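Local structure of glycosyl hydrolases family 31 family protein (Aspergillus niger, 6DRU) at residues I584-S587 with Y588-R592; L706-R709 with E710-L713. The protein hydrolyses xyloglucan oligosaccharides as a family 31 alpha-xylosidase, releasing alpha-xylose from the glucose at their non-reducing end. One frame throughout, in Å; residues are numbered along the deposited sequence.

Interaction 1 of 2, residues I584-S587 with Y588-R592; sequences IIVS and YIHLR
Tyr588 sits one turn after Ile584 on helix 582-594, and the two meet through both backbone and ring. The amide N of Tyr588 makes a weak bond to Ile584 O at 3.4 Å, while the tyrosine ring brings CD2 to 3.3 Å from Ile584 O, near the ring plane. Ser587 OG is the third visitor there: with chi1 at 73°, the hydroxyl folds back along the helix and donates to Ile584 O over 2.6 Å. Ile584 CG2 lies against CE2 of the tyrosine, whose OH reaches on to Gln699 O. Ile589 N binds Ile585 O at 3.2 Å, and the CG1 arm of Ile589 passes beside that acceptor. At His590 the backbone N takes Val586 O at 3.0 Å in a fairly straight bond. Its ring, with CG turned anti to the carbonyl carbon (chi1 -80°), runs alongside Val586; His590 CE1 lies 3.6 Å from Val586 CG1. Leu591 N closes the run on Ser587 O at 2.8 Å. Buried Ile585 and Tyr588 lean on helix 535-548, whereas Ser587 and His590 are exposed. Bonds from i to i+4, weak at Tyr588, thus hold this amphipathic turn; Ser587 OG adds a firm second donor at Ile584 O, while His590 ND1 adds at most a weak, strongly bent one at Val586 O.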
# COMPACT_ATOMS: atom_id res chain seq x y z
N ILE A 584 -20.83 -41.16 -40.59
CA ILE A 584 -21.01 -39.71 -40.59
C ILE A 584 -19.73 -39.02 -40.14
O ILE A 584 -19.30 -38.03 -40.74
CB ILE A 584 -22.20 -39.32 -39.70
CG1 ILE A 584 -23.43 -40.17 -40.03
CG2 ILE A 584 -22.53 -37.85 -39.86
CD1 ILE A 584 -24.65 -39.82 -39.21
N ILE A 585 -19.12 -39.52 -39.06
CA ILE A 585 -17.91 -38.89 -38.53
C ILE A 585 -16.76 -39.02 -39.52
O ILE A 585 -16.00 -38.07 -39.73
CB ILE A 585 -17.56 -39.50 -37.16
CG1 ILE A 585 -18.73 -39.33 -36.19
CG2 ILE A 585 -16.30 -38.85 -36.60
CD1 ILE A 585 -18.55 -40.06 -34.88
N VAL A 586 -16.60 -40.20 -40.13
CA VAL A 586 -15.50 -40.42 -41.05
C VAL A 586 -15.67 -39.60 -42.33
O VAL A 586 -14.69 -39.19 -42.95
CB VAL A 586 -15.36 -41.93 -41.35
CG1 VAL A 586 -14.27 -42.19 -42.37
CG2 VAL A 586 -15.07 -42.69 -40.07
N SER A 587 -16.92 -39.33 -42.72
CA SER A 587 -17.15 -38.51 -43.91
C SER A 587 -16.61 -37.10 -43.72
O SER A 587 -15.99 -36.53 -44.63
CB SER A 587 -18.64 -38.47 -44.25
OG SER A 587 -19.35 -37.67 -43.33
N TYR A 588 -16.84 -36.51 -42.54
CA TYR A 588 -16.32 -35.17 -42.28
C TYR A 588 -14.81 -35.17 -42.13
O TYR A 588 -14.16 -34.16 -42.43
CB TYR A 588 -16.99 -34.59 -41.04
CG TYR A 588 -18.37 -34.04 -41.31
CD1 TYR A 588 -18.54 -32.82 -41.96
CD2 TYR A 588 -19.51 -34.74 -40.94
CE1 TYR A 588 -19.79 -32.31 -42.22
CE2 TYR A 588 -20.78 -34.24 -41.19
CZ TYR A 588 -20.91 -33.02 -41.84
OH TYR A 588 -22.16 -32.52 -42.10
N ILE A 589 -14.23 -36.28 -41.67
CA ILE A 589 -12.77 -36.40 -41.66
C ILE A 589 -12.22 -36.35 -43.08
O ILE A 589 -11.23 -35.66 -43.35
CB ILE A 589 -12.34 -37.68 -40.92
CG1 ILE A 589 -12.67 -37.58 -39.43
CG2 ILE A 589 -10.86 -37.95 -41.13
CD1 ILE A 589 -12.29 -38.81 -38.63
N HIS A 590 -12.85 -37.08 -44.00
CA HIS A 590 -12.42 -37.05 -45.39
C HIS A 590 -12.67 -35.69 -46.02
O HIS A 590 -11.85 -35.19 -46.80
CB HIS A 590 -13.13 -38.15 -46.18
CG HIS A 590 -12.52 -39.51 -46.01
ND1 HIS A 590 -13.16 -40.54 -45.36
CD2 HIS A 590 -11.32 -40.00 -46.41
CE1 HIS A 590 -12.39 -41.61 -45.37
NE2 HIS A 590 -11.27 -41.31 -46.00
N LEU A 591 -13.82 -35.07 -45.71
CA LEU A 591 -14.10 -33.73 -46.23
C LEU A 591 -13.05 -32.73 -45.76
O LEU A 591 -12.68 -31.82 -46.51
CB LEU A 591 -15.50 -33.29 -45.80
CG LEU A 591 -15.90 -31.85 -46.16
CD1 LEU A 591 -15.86 -31.65 -47.67
CD2 LEU A 591 -17.27 -31.51 -45.60
N ARG A 592 -12.57 -32.88 -44.53
CA ARG A 592 -11.53 -31.99 -44.01
C ARG A 592 -10.28 -32.07 -44.87
O ARG A 592 -9.70 -31.04 -45.24
CB ARG A 592 -11.22 -32.35 -42.56
CG ARG A 592 -10.06 -31.58 -41.95
CD ARG A 592 -10.44 -30.13 -41.70
NE ARG A 592 -9.32 -29.37 -41.15
CZ ARG A 592 -9.40 -28.10 -40.75
NH1 ARG A 592 -10.56 -27.45 -40.83
NH2 ARG A 592 -8.33 -27.48 -40.27

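Interaction 2 of 2, residues L706-R709 with E710-L713; sequences LGSR and EELL. With NAG (2-acetamido-2-deoxy-beta-D-glucopyranose), chain K.
Ser708 caps helix 709-712 with two bonds, to Glu711 and Glu710. Ser708 N donates to Glu711 OE2 over 2.6 Å, meeting that oxygen nearly along its C-O axis, and Ser708 OG accepts from Glu710 N at 3.1 Å, at a rather bent 138°. The serine reaches this amide because its OG stands anti to the backbone N (chi1 157°), beside the carbonyl carbon. From CG outward the Glu711 chain is extended and runs back past the serine, Glu711 CG lying 3.5 Å from Ser708 CB. Ser708 O is the acceptor of two long, weak bonds, from Glu711 N and Leu712 N, whereas Arg709 O receives a firmer one from Leu713 N at 3.0 Å. Leu712 CG lies by Arg709 O, and Arg709 and Leu713 run side by side, CG to CD1. Beyond this the arginine chain bends at chi3 and lays one guanidinium face over the attached NAG, whose C5 lies 3.6 Å above the guanidinium plane, over its centre. Trp680 adds a cation-pi contact, and Asn683 also touches the side chain. Ser708 as N-cap and Glu711 three residues on form a capping box, the serine hydroxyl here taking the amide of Glu710; it opens the short helix that follows strand 703-705, beside an N-linked glycan.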
# COMPACT_ATOMS: atom_id res chain seq x y z
N LEU A 706 -20.04 -19.34 -52.17
CA LEU A 706 -20.05 -18.42 -53.30
C LEU A 706 -19.17 -18.96 -54.41
O LEU A 706 -18.20 -19.68 -54.16
CB LEU A 706 -19.57 -17.03 -52.87
CG LEU A 706 -20.43 -16.32 -51.83
CD1 LEU A 706 -19.72 -15.09 -51.29
CD2 LEU A 706 -21.78 -15.94 -52.43
N GLY A 707 -19.51 -18.60 -55.65
CA GLY A 707 -18.80 -19.15 -56.78
C GLY A 707 -19.05 -20.64 -56.91
O GLY A 707 -19.95 -21.22 -56.29
N SER A 708 -18.23 -21.27 -57.74
CA SER A 708 -18.34 -22.71 -57.95
C SER A 708 -17.60 -23.47 -56.85
O SER A 708 -16.62 -22.99 -56.28
CB SER A 708 -17.78 -23.10 -59.32
OG SER A 708 -17.39 -24.46 -59.34
N ARG A 709 -18.09 -24.68 -56.57
CA ARG A 709 -17.46 -25.50 -55.55
C ARG A 709 -16.09 -25.98 -56.01
O ARG A 709 -15.15 -26.08 -55.20
CB ARG A 709 -18.34 -26.70 -55.21
CG ARG A 709 -17.63 -27.74 -54.36
CD ARG A 709 -18.27 -29.11 -54.48
NE ARG A 709 -19.61 -29.15 -53.93
CZ ARG A 709 -20.14 -30.23 -53.36
NH1 ARG A 709 -19.44 -31.35 -53.28
NH2 ARG A 709 -21.38 -30.19 -52.88
N GLU A 710 -15.95 -26.26 -57.30
CA GLU A 710 -14.70 -26.82 -57.80
C GLU A 710 -13.58 -25.79 -57.78
O GLU A 710 -12.40 -26.18 -57.73
CB GLU A 710 -14.92 -27.39 -59.20
CG GLU A 710 -13.71 -28.06 -59.83
CD GLU A 710 -12.98 -27.16 -60.80
OE1 GLU A 710 -13.35 -25.97 -60.91
OE2 GLU A 710 -12.03 -27.65 -61.45
N GLU A 711 -13.91 -24.50 -57.80
CA GLU A 711 -12.87 -23.47 -57.71
C GLU A 711 -12.38 -23.31 -56.27
O GLU A 711 -11.17 -23.19 -56.04
CB GLU A 711 -13.40 -22.12 -58.20
CG GLU A 711 -14.43 -22.18 -59.29
CD GLU A 711 -15.03 -20.81 -59.56
OE1 GLU A 711 -14.39 -20.00 -60.26
OE2 GLU A 711 -16.14 -20.54 -59.04
N LEU A 712 -13.30 -23.29 -55.31
CA LEU A 712 -12.89 -23.16 -53.91
C LEU A 712 -12.11 -24.38 -53.45
O LEU A 712 -11.18 -24.25 -52.64
CB LEU A 712 -14.11 -22.91 -53.02
CG LEU A 712 -15.01 -24.04 -52.53
CD1 LEU A 712 -14.52 -24.61 -51.20
CD2 LEU A 712 -16.45 -23.56 -52.40
N LEU A 713 -12.45 -25.57 -53.96
CA LEU A 713 -11.66 -26.75 -53.67
C LEU A 713 -10.28 -26.70 -54.32
O LEU A 713 -9.39 -27.44 -53.91
CB LEU A 713 -12.40 -28.01 -54.12
CG LEU A 713 -13.08 -28.85 -53.04
CD1 LEU A 713 -14.08 -28.03 -52.24
CD2 LEU A 713 -13.76 -30.06 -53.66
C1 NAG K . -23.41 -31.08 -56.01
C2 NAG K . -23.75 -32.55 -56.01
C3 NAG K . -22.55 -33.38 -55.72
C4 NAG K . -21.42 -33.01 -56.65
C5 NAG K . -21.18 -31.52 -56.63
C6 NAG K . -20.13 -31.15 -57.66
C7 NAG K . -26.04 -33.27 -55.47
C8 NAG K . -26.33 -33.50 -56.94
N2 NAG K . -24.77 -32.80 -55.05
O3 NAG K . -22.90 -34.74 -55.83
O4 NAG K . -20.24 -33.68 -56.24
O5 NAG K . -22.38 -30.85 -56.93
O6 NAG K . -19.96 -29.75 -57.67
O7 NAG K . -26.91 -33.47 -54.64

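Overall arrangement
Interaction 1 comes first along the chain, inside helix 582-594 and in the part of the chain that belongs to the TIM-barrel domain; interaction 2 follows more than a hundred residues later, where strand 703-705 of the six-stranded antiparallel sheet gives way to helix 709-712. Their centres are 19 Å apart and their nearest atoms about 6 Å, without touching, and both lie on the same side of the chain's centre, away from the xylose pocket. Tyr588 packs on Trp681, while Arg709 and Leu713 meet Trp680. The barrel-side helix and the C-terminal beta region are joined in part through this Trp680-Trp681 loop, with Gln699 and Ile701 adding contacts to Tyr588.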